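Local coordinates for protein beta-galactosidase (PDB 4OIF) that probably hydrolyses terminal non-reducing beta-D-galactose residues of beta-D-galactosides and carries a bound zinc ion, at residues 106-109 and 110-114; 127-130 and 131-135; 163-166 and 167-170; 199-202 and 203-207; 221-224 and 225-228. All coordinates share one frame; numbering follows the deposited sequence. Where two conformers were deposited one is given.

Interaction 1 (106-109 and 110-114)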
loop_
_atom_site.group_PDB
_atom_site.type_symbol
_atom_site.label_atom_id
_atom_site.label_comp_id
_atom_site.label_asym_id
_atom_site.label_seq_id
_atom_site.Cartn_x
_atom_site.Cartn_y
_atom_site.Cartn_z
ATOM N N ARG A 106 -4.928 24.475 7.393
ATOM C CA ARG A 106 -4.867 24.118 5.975
ATOM C C ARG A 106 -6.064 23.327 5.453
ATOM O O ARG A 106 -6.715 22.572 6.174
ATOM C CB ARG A 106 -3.610 23.298 5.685
ATOM C CG ARG A 106 -2.317 24.077 5.725
ATOM C CD ARG A 106 -1.124 23.145 5.491
ATOM N NE ARG A 106 0.110 23.889 5.230
ATOM C CZ ARG A 106 1.305 23.329 5.066
ATOM N NH1 ARG A 106 1.440 22.007 5.148
ATOM N NH2 ARG A 106 2.369 24.091 4.821
ATOM N N VAL A 107 -6.336 23.515 4.174
ATOM C CA VAL A 107 -7.217 22.637 3.437
ATOM C C VAL A 107 -6.325 21.806 2.530
ATOM O O VAL A 107 -5.583 22.383 1.721
ATOM C CB VAL A 107 -8.246 23.431 2.614
ATOM C CG1 VAL A 107 -9.066 22.505 1.765
ATOM C CG2 VAL A 107 -9.135 24.250 3.532
ATOM N N ASN A 108 -6.356 20.475 2.657
ATOM C CA ASN A 108 -5.431 19.669 1.858
ATOM C C ASN A 108 -5.875 19.589 0.408
ATOM O O ASN A 108 -6.826 20.270 0.007
ATOM C CB ASN A 108 -5.240 18.264 2.433
ATOM C CG ASN A 108 -6.511 17.438 2.448
ATOM O OD1 ASN A 108 -7.518 17.782 1.835
ATOM N ND2 ASN A 108 -6.462 16.323 3.161
ATOM N N ALA A 109 -5.179 18.772 -0.378
ATOM C CA ALA A 109 -5.455 18.680 -1.808
ATOM C C ALA A 109 -6.851 18.123 -2.063
ATOM O O ALA A 109 -7.532 18.548 -3.004
ATOM C CB ALA A 109 -4.407 17.828 -2.497
ATOM N N ALA A 110 -7.276 17.185 -1.213
ATOM C CA ALA A 110 -8.606 16.569 -1.323
ATOM C C ALA A 110 -9.702 17.472 -0.782
ATOM O O ALA A 110 -10.830 17.035 -0.621
ATOM C CB ALA A 110 -8.638 15.247 -0.598
ATOM N N ARG A 111 -9.340 18.718 -0.486
ATOM C CA ARG A 111 -10.241 19.753 0.021
ATOM C C ARG A 111 -10.780 19.486 1.449
ATOM O O ARG A 111 -11.793 20.051 1.861
ATOM C CB ARG A 111 -11.395 19.972 -0.965
ATOM C CG ARG A 111 -10.941 20.250 -2.417
ATOM C CD ARG A 111 -9.815 21.282 -2.472
ATOM N NE ARG A 111 -9.784 22.015 -3.735
ATOM C CZ ARG A 111 -8.822 21.898 -4.649
ATOM N NH1 ARG A 111 -7.795 21.070 -4.441
ATOM N NH2 ARG A 111 -8.885 22.617 -5.768
ATOM N N VAL A 112 -10.075 18.660 2.214
ATOM C CA VAL A 112 -10.378 18.485 3.621
ATOM C C VAL A 112 -9.717 19.571 4.480
ATOM O O VAL A 112 -8.505 19.811 4.390
ATOM C CB VAL A 112 -9.912 17.106 4.125
ATOM C CG1 VAL A 112 -10.205 16.955 5.604
ATOM C CG2 VAL A 112 -10.585 16.006 3.330
ATOM N N ARG A 113 -10.514 20.233 5.309
ATOM C CA ARG A 113 -9.968 21.146 6.302
ATOM C C ARG A 113 -9.348 20.347 7.451
ATOM O O ARG A 113 -9.963 19.431 8.002
ATOM C CB ARG A 113 -11.045 22.086 6.839
ATOM C CG ARG A 113 -10.532 23.069 7.878
ATOM C CD ARG A 113 -9.716 24.188 7.244
ATOM N NE ARG A 113 -10.564 25.127 6.506
ATOM C CZ ARG A 113 -10.162 26.314 6.054
ATOM N NH1 ARG A 113 -8.917 26.730 6.257
ATOM N NH2 ARG A 113 -11.009 27.097 5.404
ATOM N N GLN A 114 -8.120 20.697 7.806
ATOM C CA GLN A 114 -7.410 20.014 8.867
ATOM C C GLN A 114 -7.815 20.540 10.237
ATOM O O GLN A 114 -8.265 21.675 10.368
ATOM C CB GLN A 114 -5.908 20.185 8.673
ATOM C CG GLN A 114 -5.431 19.817 7.290
ATOM C CD GLN A 114 -5.424 18.326 7.059
ATOM O OE1 GLN A 114 -4.616 17.601 7.637
ATOM N NE2 GLN A 114 -6.325 17.858 6.208
#

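Interaction 2 (127-130 and 131-135)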
loop_
_atom_site.group_PDB
_atom_site.type_symbol
_atom_site.label_atom_id
_atom_site.label_comp_id
_atom_site.label_asym_id
_atom_site.label_seq_id
_atom_site.Cartn_x
_atom_site.Cartn_y
_atom_site.Cartn_z
ATOM N N SER A 127 -4.403 36.125 6.018
ATOM C CA SER A 127 -3.895 37.441 6.388
ATOM C C SER A 127 -3.678 37.509 7.892
ATOM O O SER A 127 -2.775 38.219 8.380
ATOM C CB SER A 127 -4.845 38.550 5.933
ATOM O OG SER A 127 -6.127 38.400 6.503
ATOM N N VAL A 128 -4.491 36.754 8.618
ATOM C CA VAL A 128 -4.394 36.719 10.059
ATOM C C VAL A 128 -3.061 36.113 10.493
ATOM O O VAL A 128 -2.378 36.660 11.360
ATOM C CB VAL A 128 -5.558 35.931 10.657
ATOM C CG1 VAL A 128 -5.241 35.491 12.087
ATOM C CG2 VAL A 128 -6.823 36.759 10.588
ATOM N N TYR A 129 -2.670 35.002 9.876
ATOM C CA TYR A 129 -1.449 34.347 10.300
ATOM C C TYR A 129 -0.227 35.174 9.892
ATOM O O TYR A 129 0.756 35.259 10.637
ATOM C CB TYR A 129 -1.358 32.925 9.740
ATOM C CG TYR A 129 -0.402 32.105 10.549
ATOM C CD1 TYR A 129 -0.583 31.962 11.923
ATOM C CD2 TYR A 129 0.706 31.511 9.964
ATOM C CE1 TYR A 129 0.301 31.231 12.686
ATOM C CE2 TYR A 129 1.595 30.771 10.722
ATOM C CZ TYR A 129 1.390 30.637 12.080
ATOM O OH TYR A 129 2.275 29.895 12.832
ATOM N N ARG A 130 -0.303 35.798 8.722
ATOM C CA ARG A 130 0.751 36.699 8.267
ATOM C C ARG A 130 0.946 37.856 9.249
ATOM O O ARG A 130 2.085 38.182 9.632
ATOM C CB ARG A 130 0.436 37.218 6.858
ATOM C CG ARG A 130 0.769 36.203 5.783
ATOM C CD ARG A 130 0.229 36.572 4.416
ATOM N NE ARG A 130 0.574 35.540 3.435
ATOM C CZ ARG A 130 1.547 35.653 2.534
ATOM N NH1 ARG A 130 2.265 36.768 2.468
ATOM N NH2 ARG A 130 1.789 34.660 1.687
ATOM N N GLU A 131 -0.168 38.432 9.696
ATOM C CA GLU A 131 -0.122 39.526 10.664
ATOM C C GLU A 131 0.361 39.114 12.064
ATOM O O GLU A 131 1.177 39.816 12.667
ATOM C CB GLU A 131 -1.494 40.194 10.759
ATOM C CG GLU A 131 -1.808 41.052 9.534
ATOM C CD GLU A 131 -3.243 41.564 9.493
ATOM O OE1 GLU A 131 -3.922 41.545 10.547
ATOM O OE2 GLU A 131 -3.689 41.983 8.397
ATOM N N LYS A 132 -0.123 37.991 12.583
ATOM C CA LYS A 132 0.285 37.568 13.916
ATOM C C LYS A 132 1.759 37.148 13.944
ATOM O O LYS A 132 2.494 37.502 14.899
ATOM C CB LYS A 132 -0.615 36.441 14.416
ATOM C CG LYS A 132 -2.071 36.870 14.636
ATOM C CD LYS A 132 -2.482 36.768 16.100
ATOM C CE LYS A 132 -3.872 37.360 16.341
ATOM N NZ LYS A 132 -3.925 38.860 16.216
ATOM N N THR A 133 2.208 36.438 12.905
ATOM C CA THR A 133 3.608 36.046 12.867
ATOM C C THR A 133 4.486 37.276 12.665
ATOM O O THR A 133 5.512 37.428 13.337
ATOM C CB THR A 133 3.900 35.003 11.768
ATOM O OG1 THR A 133 3.540 35.533 10.491
ATOM C CG2 THR A 133 3.122 33.717 12.030
ATOM N N GLN A 134 4.095 38.172 11.762
ATOM C CA GLN A 134 4.896 39.377 11.613
ATOM C C GLN A 134 4.970 40.161 12.920
ATOM O O GLN A 134 6.015 40.698 13.263
ATOM C CB GLN A 134 4.366 40.281 10.515
ATOM C CG GLN A 134 5.387 41.355 10.151
ATOM C CD GLN A 134 4.846 42.429 9.236
ATOM O OE1 GLN A 134 4.360 43.463 9.694
ATOM N NE2 GLN A 134 4.953 42.203 7.934
ATOM N N HIS A 135 3.871 40.210 13.665
ATOM C CA HIS A 135 3.845 41.002 14.892
ATOM C C HIS A 135 4.727 40.411 15.995
ATOM O O HIS A 135 5.509 41.126 16.644
ATOM C CB HIS A 135 2.421 41.147 15.410
ATOM C CG HIS A 135 2.330 41.954 16.666
ATOM N ND1 HIS A 135 2.747 43.267 16.738
ATOM C CD2 HIS A 135 1.910 41.624 17.912
ATOM C CE1 HIS A 135 2.570 43.716 17.967
ATOM N NE2 HIS A 135 2.061 42.739 18.698
#

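Interaction 3 (163-166 and 167-170). With ZN (zinc ion), chain D.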
loop_
_atom_site.group_PDB
_atom_site.type_symbol
_atom_site.label_atom_id
_atom_site.label_comp_id
_atom_site.label_asym_id
_atom_site.label_seq_id
_atom_site.Cartn_x
_atom_site.Cartn_y
_atom_site.Cartn_z
ATOM N N CYS A 163 -1.563 24.633 0.775
ATOM C CA CYS A 163 -2.935 24.800 1.214
ATOM C C CYS A 163 -3.820 25.093 0.006
ATOM O O CYS A 163 -3.401 25.782 -0.925
ATOM C CB CYS A 163 -3.051 25.911 2.263
ATOM S SG CYS A 163 -4.730 26.113 2.896
ATOM N N HIS A 164 -5.038 24.555 0.037
ATOM C CA HIS A 164 -5.956 24.605 -1.091
ATOM C C HIS A 164 -7.274 25.275 -0.735
ATOM O O HIS A 164 -8.255 25.125 -1.456
ATOM C CB HIS A 164 -6.247 23.197 -1.603
ATOM C CG HIS A 164 -5.039 22.460 -2.079
ATOM N ND1 HIS A 164 -4.730 22.327 -3.416
ATOM C CD2 HIS A 164 -4.075 21.796 -1.400
ATOM C CE1 HIS A 164 -3.619 21.626 -3.539
ATOM N NE2 HIS A 164 -3.205 21.286 -2.330
ATOM N N CYS A 165 -7.304 25.993 0.380
ATOM C CA CYS A 165 -8.512 26.689 0.800
ATOM C C CYS A 165 -8.895 27.759 -0.217
ATOM O O CYS A 165 -8.139 28.027 -1.160
ATOM C CB CYS A 165 -8.321 27.310 2.185
ATOM S SG CYS A 165 -7.323 28.788 2.233
ATOM N N ASN A 166 -10.059 28.381 -0.021
ATOM C CA ASN A 166 -10.548 29.325 -1.023
ATOM C C ASN A 166 -9.696 30.600 -1.077
ATOM O O ASN A 166 -9.591 31.229 -2.147
ATOM C CB ASN A 166 -12.020 29.650 -0.776
ATOM C CG ASN A 166 -12.940 28.459 -1.058
ATOM O OD1 ASN A 166 -12.640 27.602 -1.898
ATOM N ND2 ASN A 166 -14.067 28.407 -0.357
ATOM N N LEU A 167 -9.044 30.939 0.034
ATOM C CA LEU A 167 -8.112 32.054 0.073
ATOM C C LEU A 167 -6.949 31.789 -0.872
ATOM O O LEU A 167 -6.571 32.629 -1.704
ATOM C CB LEU A 167 -7.605 32.260 1.497
ATOM C CG LEU A 167 -8.680 32.650 2.513
ATOM C CD1 LEU A 167 -8.033 33.134 3.800
ATOM C CD2 LEU A 167 -9.585 33.715 1.936
ATOM N N CYS A 168 -6.399 30.589 -0.738
ATOM C CA CYS A 168 -5.319 30.125 -1.587
ATOM C C CYS A 168 -5.744 29.947 -3.050
ATOM O O CYS A 168 -4.933 30.158 -3.952
ATOM C CB CYS A 168 -4.750 28.815 -1.025
ATOM S SG CYS A 168 -3.819 29.030 0.553
ATOM N N GLN A 169 -6.993 29.555 -3.288
ATOM C CA GLN A 169 -7.490 29.414 -4.655
ATOM C C GLN A 169 -7.499 30.780 -5.315
ATOM O O GLN A 169 -7.082 30.939 -6.484
ATOM C CB GLN A 169 -8.901 28.810 -4.685
ATOM C CG GLN A 169 -9.012 27.416 -4.069
ATOM C CD GLN A 169 -8.283 26.363 -4.863
ATOM O OE1 GLN A 169 -8.110 26.492 -6.072
ATOM N NE2 GLN A 169 -7.844 25.308 -4.187
ATOM N N GLU A 170 -7.984 31.770 -4.566
ATOM C CA GLU A 170 -8.031 33.113 -5.116
ATOM C C GLU A 170 -6.623 33.649 -5.359
ATOM O O GLU A 170 -6.352 34.232 -6.416
ATOM C CB GLU A 170 -8.831 34.050 -4.216
ATOM C CG GLU A 170 -10.269 34.243 -4.703
ATOM C CD GLU A 170 -10.342 34.645 -6.186
ATOM O OE1 GLU A 170 -9.492 35.456 -6.636
ATOM O OE2 GLU A 170 -11.240 34.147 -6.907
HETATM ZN ZN ZN D . -4.970 28.467 2.375
#

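Interaction 4 (199-202 and 203-207)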
loop_
_atom_site.group_PDB
_atom_site.type_symbol
_atom_site.label_atom_id
_atom_site.label_comp_id
_atom_site.label_asym_id
_atom_site.label_seq_id
_atom_site.Cartn_x
_atom_site.Cartn_y
_atom_site.Cartn_z
ATOM N N THR A 199 -10.431 23.209 -21.661
ATOM C CA THR A 199 -10.261 24.635 -21.919
ATOM C C THR A 199 -11.047 25.505 -20.937
ATOM O O THR A 199 -12.252 25.318 -20.733
ATOM C CB THR A 199 -10.689 25.008 -23.348
ATOM O OG1 THR A 199 -10.037 24.146 -24.292
ATOM C CG2 THR A 199 -10.339 26.466 -23.648
ATOM N N TYR A 200 -10.352 26.453 -20.321
ATOM C CA TYR A 200 -10.986 27.324 -19.341
ATOM C C TYR A 200 -11.538 28.558 -20.024
ATOM O O TYR A 200 -10.847 29.190 -20.817
ATOM C CB TYR A 200 -9.992 27.726 -18.251
ATOM C CG TYR A 200 -9.463 26.574 -17.435
ATOM C CD1 TYR A 200 -10.257 25.946 -16.474
ATOM C CD2 TYR A 200 -8.168 26.105 -17.621
ATOM C CE1 TYR A 200 -9.770 24.887 -15.708
ATOM C CE2 TYR A 200 -7.673 25.053 -16.861
ATOM C CZ TYR A 200 -8.475 24.451 -15.908
ATOM O OH TYR A 200 -7.981 23.403 -15.162
ATOM N N THR A 201 -12.777 28.915 -19.712
ATOM C CA THR A 201 -13.392 30.077 -20.341
ATOM C C THR A 201 -13.632 31.207 -19.342
ATOM O O THR A 201 -14.170 32.253 -19.695
ATOM C CB THR A 201 -14.713 29.698 -21.048
ATOM O OG1 THR A 201 -15.485 28.825 -20.214
ATOM C CG2 THR A 201 -14.414 28.992 -22.361
ATOM N N ASP A 202 -13.213 31.004 -18.098
ATOM C CA ASP A 202 -13.244 32.069 -17.096
ATOM C C ASP A 202 -12.265 31.726 -15.989
ATOM O O ASP A 202 -12.189 30.567 -15.570
ATOM C CB ASP A 202 -14.654 32.254 -16.515
ATOM C CG ASP A 202 -14.786 33.527 -15.678
ATOM O OD1 ASP A 202 -14.473 33.510 -14.462
ATOM O OD2 ASP A 202 -15.208 34.552 -16.249
ATOM N N TRP A 203 -11.532 32.728 -15.511
ATOM C CA TRP A 203 -10.544 32.540 -14.451
ATOM C C TRP A 203 -11.110 31.890 -13.188
ATOM O O TRP A 203 -10.393 31.212 -12.465
ATOM C CB TRP A 203 -9.912 33.877 -14.070
ATOM C CG TRP A 203 -9.086 34.473 -15.144
ATOM C CD1 TRP A 203 -9.461 35.453 -16.018
ATOM C CD2 TRP A 203 -7.737 34.129 -15.478
ATOM N NE1 TRP A 203 -8.423 35.747 -16.869
ATOM C CE2 TRP A 203 -7.354 34.950 -16.562
ATOM C CE3 TRP A 203 -6.815 33.211 -14.968
ATOM C CZ2 TRP A 203 -6.089 34.879 -17.144
ATOM C CZ3 TRP A 203 -5.553 33.140 -15.551
ATOM C CH2 TRP A 203 -5.205 33.969 -16.624
ATOM N N SER A 204 -12.394 32.101 -12.923
ATOM C CA SER A 204 -13.032 31.501 -11.762
ATOM C C SER A 204 -13.108 29.978 -11.850
ATOM O O SER A 204 -13.360 29.315 -10.850
ATOM C CB SER A 204 -14.442 32.062 -11.585
ATOM O OG SER A 204 -15.270 31.690 -12.671
ATOM N N GLN A 205 -12.907 29.424 -13.040
ATOM C CA GLN A 205 -13.002 27.976 -13.203
ATOM C C GLN A 205 -11.730 27.279 -12.760
ATOM O O GLN A 205 -11.764 26.138 -12.329
ATOM C CB GLN A 205 -13.311 27.605 -14.653
ATOM C CG GLN A 205 -14.725 27.936 -15.106
ATOM C CD GLN A 205 -14.802 28.106 -16.602
ATOM O OE1 GLN A 205 -13.816 27.891 -17.310
ATOM N NE2 GLN A 205 -15.965 28.505 -17.099
ATOM N N ILE A 206 -10.606 27.970 -12.859
ATOM C CA ILE A 206 -9.330 27.364 -12.519
ATOM C C ILE A 206 -9.161 27.154 -11.012
ATOM O O ILE A 206 -9.217 28.101 -10.240
ATOM C CB ILE A 206 -8.170 28.220 -13.035
ATOM C CG1 ILE A 206 -8.286 28.371 -14.555
ATOM C CG2 ILE A 206 -6.842 27.601 -12.617
ATOM C CD1 ILE A 206 -7.381 29.432 -15.160
ATOM N N GLU A 207 -8.988 25.909 -10.590
ATOM C CA GLU A 207 -8.667 25.623 -9.198
ATOM C C GLU A 207 -7.398 24.781 -9.134
ATOM O O GLU A 207 -6.965 24.223 -10.142
ATOM C CB GLU A 207 -9.843 24.929 -8.478
ATOM C CG GLU A 207 -10.747 24.057 -9.358
ATOM C CD GLU A 207 -12.145 23.832 -8.759
ATOM O OE1 GLU A 207 -12.809 22.836 -9.124
ATOM O OE2 GLU A 207 -12.586 24.660 -7.935
HETATM O O HOH W 1 -8.214 23.790 -12.700
#

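Interaction 5 (221-224 and 225-228)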
loop_
_atom_site.group_PDB
_atom_site.type_symbol
_atom_site.label_atom_id
_atom_site.label_comp_id
_atom_site.label_asym_id
_atom_site.label_seq_id
_atom_site.Cartn_x
_atom_site.Cartn_y
_atom_site.Cartn_z
ATOM N N ASN A 221 -0.345 21.373 -12.765
ATOM C CA ASN A 221 0.423 20.806 -11.656
ATOM C C ASN A 221 1.721 21.588 -11.395
ATOM O O ASN A 221 2.048 21.955 -10.242
ATOM C CB ASN A 221 0.727 19.331 -11.935
ATOM C CG ASN A 221 -0.525 18.514 -12.164
ATOM O OD1 ASN A 221 -1.573 18.805 -11.600
ATOM N ND2 ASN A 221 -0.419 17.480 -12.976
ATOM N N LEU A 222 2.433 21.860 -12.485
ATOM C CA LEU A 222 3.687 22.599 -12.462
ATOM C C LEU A 222 3.485 24.018 -11.920
ATOM O O LEU A 222 4.122 24.416 -10.936
ATOM C CB LEU A 222 4.280 22.636 -13.870
ATOM C CG LEU A 222 5.655 23.270 -14.085
ATOM C CD1 LEU A 222 6.719 22.636 -13.193
ATOM C CD2 LEU A 222 6.042 23.138 -15.556
ATOM N N ASP A 223 2.588 24.770 -12.551
ATOM C CA ASP A 223 2.295 26.118 -12.088
ATOM C C ASP A 223 1.825 26.135 -10.632
ATOM O O ASP A 223 2.137 27.072 -9.907
ATOM C CB ASP A 223 1.252 26.800 -12.983
ATOM C CG ASP A 223 1.879 27.504 -14.175
ATOM O OD1 ASP A 223 3.120 27.595 -14.219
ATOM O OD2 ASP A 223 1.134 27.983 -15.054
ATOM N N TRP A 224 1.100 25.110 -10.193
ATOM C CA TRP A 224 0.708 25.031 -8.783
ATOM C C TRP A 224 1.941 24.867 -7.894
ATOM O O TRP A 224 2.059 25.541 -6.886
ATOM C CB TRP A 224 -0.292 23.899 -8.522
ATOM C CG TRP A 224 -0.610 23.722 -7.039
ATOM C CD1 TRP A 224 -0.214 22.689 -6.226
ATOM C CD2 TRP A 224 -1.357 24.611 -6.205
ATOM N NE1 TRP A 224 -0.679 22.880 -4.947
ATOM C CE2 TRP A 224 -1.384 24.051 -4.907
ATOM C CE3 TRP A 224 -2.012 25.823 -6.431
ATOM C CZ2 TRP A 224 -2.031 24.665 -3.839
ATOM C CZ3 TRP A 224 -2.657 26.434 -5.365
ATOM C CH2 TRP A 224 -2.659 25.854 -4.086
ATOM N N LYS A 225 2.871 23.994 -8.253
ATOM C CA LYS A 225 4.090 23.892 -7.453
ATOM C C LYS A 225 4.849 25.231 -7.411
ATOM O O LYS A 225 5.331 25.653 -6.343
ATOM C CB LYS A 225 4.979 22.767 -7.981
ATOM C CG LYS A 225 4.378 21.382 -7.758
ATOM C CD LYS A 225 5.297 20.266 -8.239
ATOM C CE LYS A 225 4.738 18.889 -7.891
ATOM N NZ LYS A 225 3.803 18.333 -8.922
ATOM N N ARG A 226 4.933 25.908 -8.554
ATOM C CA ARG A 226 5.588 27.213 -8.610
ATOM C C ARG A 226 4.893 28.207 -7.682
ATOM O O ARG A 226 5.541 28.955 -6.966
ATOM C CB ARG A 226 5.607 27.763 -10.034
ATOM C CG ARG A 226 6.525 27.037 -10.999
ATOM C CD ARG A 226 6.233 27.450 -12.437
ATOM N NE ARG A 226 7.267 27.001 -13.363
ATOM C CZ ARG A 226 7.031 26.533 -14.587
ATOM N NH1 ARG A 226 5.787 26.438 -15.044
ATOM N NH2 ARG A 226 8.044 26.151 -15.357
ATOM N N PHE A 227 3.569 28.202 -7.688
ATOM C CA PHE A 227 2.824 29.108 -6.835
ATOM C C PHE A 227 3.037 28.767 -5.378
ATOM O O PHE A 227 3.066 29.644 -4.547
ATOM C CB PHE A 227 1.330 29.080 -7.139
ATOM C CG PHE A 227 0.490 29.681 -6.041
ATOM C CD1 PHE A 227 0.360 31.050 -5.925
ATOM C CD2 PHE A 227 -0.144 28.877 -5.116
ATOM C CE1 PHE A 227 -0.402 31.607 -4.910
ATOM C CE2 PHE A 227 -0.898 29.426 -4.103
ATOM C CZ PHE A 227 -1.033 30.792 -4.001
ATOM N N VAL A 228 3.162 27.490 -5.067
ATOM C CA VAL A 228 3.390 27.073 -3.695
ATOM C C VAL A 228 4.722 27.651 -3.219
ATOM O O VAL A 228 4.815 28.229 -2.106
ATOM C CB VAL A 228 3.374 25.532 -3.569
ATOM C CG1 VAL A 228 3.944 25.095 -2.217
ATOM C CG2 VAL A 228 1.948 25.005 -3.784
HETATM O O HOH W 2 1.141 19.451 -8.222
#

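Interaction 1 (106-109 and 110-114)
Asn-108 and Val-112 close a short hairpin-like loop built on a type I beta turn from Asn-108 to Arg-111, within the excursion between helices 95-100 and 127-144 of the barrel domain. The turn bond runs from Arg-111 N to Asn-108 O (3.0 Å), and Arg-111 takes positive phi, so that the chain can return and Val-112 O can accept from Asn-108 N (2.8 Å). Gln-114 N to Arg-106 O (2.9 Å) completes the pairing round the single bridge of Val-107 with Arg-113, a non-hydrogen-bonded pair. The Asn-108 amide stands between its own backbone N and carbonyl carbon (chi1 63°), which turns OD1 inward over the turn; there it accepts from Val-112 N at 2.7 Å with an angle of 147° at the hydrogen. Its side chain lies beside that of Val-112, the two pointing the same way. Arg-111 bends at chi2 and brings NH1 back to Ala-109 O (2.9 Å), while its NH2 bonds to Ser-208 O. On the returning arm of the loop, Arg-113 bends twice, at chi2 and chi3, folding over Val-107, and its NH1 is held by Leu-105 O. Val-107 also touches the zinc ligand Cys-165, and Val-112 packs on Ile-212 of the second subunit. Val-107 CG2 sits over the centre of one face of the Arg-113 guanidinium, 3.4 Å from Arg-113 CZ.

Interaction 2 (127-130 and 131-135)
Tyr-129 O receives the backbone Thr-133 N at 2.9 Å and also has Thr-133 OG1 at 2.8 Å. Thr-133 OG1 also lies 3.1 Å from Arg-130 O, and its single proton may serve either carbonyl. Arg-130 O is in turn the acceptor of Gln-134 N (2.9 Å). The threonine torsion explains both of its contacts: with OG1 between the backbone N and the carbonyl carbon (chi1 59°), the hydroxyl faces back along the helix while CG2 swings over the tyrosine. Thr-133 CG2 stands 3.6 Å from the centroid of the Tyr-129 ring and 15° off its normal, a CH-pi contact displaced toward the phenol end. All this lies on the first turns of helix 127-144 of the barrel domain, where the i to i+4 bonds continue from Ser-127 O and Val-128 O. Tyr-129 OH bonds to Ser-90 O, and an alanine here would probably leave that carbonyl without its donor and Thr-133 CG2 without the ring beneath it. On another side of the helix, Arg-130 runs extended from CG to NE toward helix 218-246, giving NH1 to Ser-234 OG and NH2 to Phe-124 O. Glu-131 CG passes 3.2 Å from Ser-127 O.

Interaction 3 (163-166 and 167-170)
Gln-169 folds back over the loop that leads into helix 166-179, whose first turn supplies part of a four-cysteine zinc site. Its CB lies 3.6 Å from Asn-166 O; its CG comes closer to the backbone, 3.1 Å from Cys-165 O. A bend at chi2 (-67°) then turns CD toward His-164 O and carries NE2 to that oxygen. The resulting bond, Gln-169 NE2 to His-164 O, is 2.8 Å long and straight at the hydrogen (179°); the acceptor lies in the amide plane, although the donor stands above the carbonyl plane. NE2 also bonds to Ser-208 OG, and OE1 rests against Glu-207. With a leucine in its place, His-164 O would probably lose this side-chain donor, leaving the loop's carbonyl without its mate. The loop so fastened presents Cys-163 SG and Cys-165 SG to the zinc ion, each at 2.4 Å, and the helix adds Cys-168 SG at 2.2 Å; Cys-123 is the fourth ligand. Cys-163 SG additionally receives a weak bond from Cys-165 N. Cys-165 is the N-cap, and besides binding the metal its SG accepts from Cys-168 N at 3.6 Å, with an angle of 166° at the hydrogen.

Interaction 4 (199-202 and 203-207)
This is a local turn contact, partly buried, in the loop between helices 184-191 and 218-246, where Tyr-200, Thr-201 and Asp-202 meet Gln-205, Ser-204 and Ile-206. Gln-205 runs extended beyond CG, back along the loop, so both ends of its amide meet Thr-201: OE1 accepts from Thr-201 N (2.8 Å), and NE2 gives to Thr-201 OG1 (3.2 Å), which lies in the amide plane. A weak third bond comes to OE1 from Asp-202 N. The Tyr-200 ring carries Ile-206 CG1 over its centre, 3.6 Å from the centroid and 13° off the normal, a CH-pi contact, while Gln-205 CB sits at the ring edge. One water links Tyr-200 OH to Glu-207 N. Ser-204 OG also accepts from Gln-99 of the third subunit, which places this turn at the trimer interface, and Trp-203 leans on helix 166-179. Asp-202 extends CG away from its own backbone N (chi1 -169°), and OD1 takes Ser-204 OG (2.7 Å) and Ser-204 N (2.9 Å) from opposite faces of the carboxylate. With Gln-205 N bonded to Asp-202 O (2.9 Å), the backbone makes a beta turn, and the carboxylate to Ser-204 N bond beside it is an Asx turn.

Interaction 5 (221-224 and 225-228)
Trp-224 lies under Val-228, whose CG2 sits over one face of the indole, offset toward its rim: Val-228 CG2 is 3.8 Å from the centroid of the Trp-224 five-membered ring and 21° off its normal, a CH-pi contact. The opposite face stacks on the His-164 ring, and NE1 bonds to Glu-162. One turn along, Phe-227 meets the benzo end of the indole obliquely, Trp-224 CZ3 to Phe-227 CD2 being 3.5 Å with the ring planes 34° apart. Three residues apart on the helix, both point to one flank, and with CG anti to the backbone N in each the rings come together. On another flank, Arg-226 extends from CG to NE and gives NH1 to Asp-223 OD1 at 3.0 Å, a salt bridge in which NH1 comes to the anti side of OD1, somewhat out of the carboxylate plane, while OD1 lies at the guanidinium edge; the two planes are 52° apart. Leu-222 CG lies over a guanidinium face, 3.3 Å from Arg-226 NH1. The buried charges have further partners: Asp-223 binds Lys-179 and Tyr-180, and Arg-226 binds Glu-420 and Glu-508 O. Regular i to i+4 bonds, such as Arg-226 N to Leu-222 O (2.9 Å), run through the segment. This part of helix 218-246 is packed against helix 166-179, with Phe-227 edge-to-face on Trp-175 and Trp-224 on Phe-172, while Leu-222 and Lys-225 touch Trp-423 of helix 419-427.

Overall arrangement
Interaction 3, which carries three of the zinc ligands, touches both interaction 1 and interaction 5, though these two do not touch each other: Val-107 O lies 2.8 Å from His-164 N, probably a hydrogen bond, and Cys-163 O packs on Trp-224 CH2. Interactions 3 and 5 are buried, the one held by metal and amide bonds, the other by aromatic packing and a salt bridge. Interactions 1 and 4 are turns governed by side-chain carbonyl and carboxylate acceptors; interaction 1 lies at the surface, interaction 4 is partly buried, and both reach neighbouring subunits. They meet where Arg-111 packs on Glu-207. Interaction 2, partly buried on helix 127-144, adds one threonine's hydroxyl and methyl contacts to regular helix bonds.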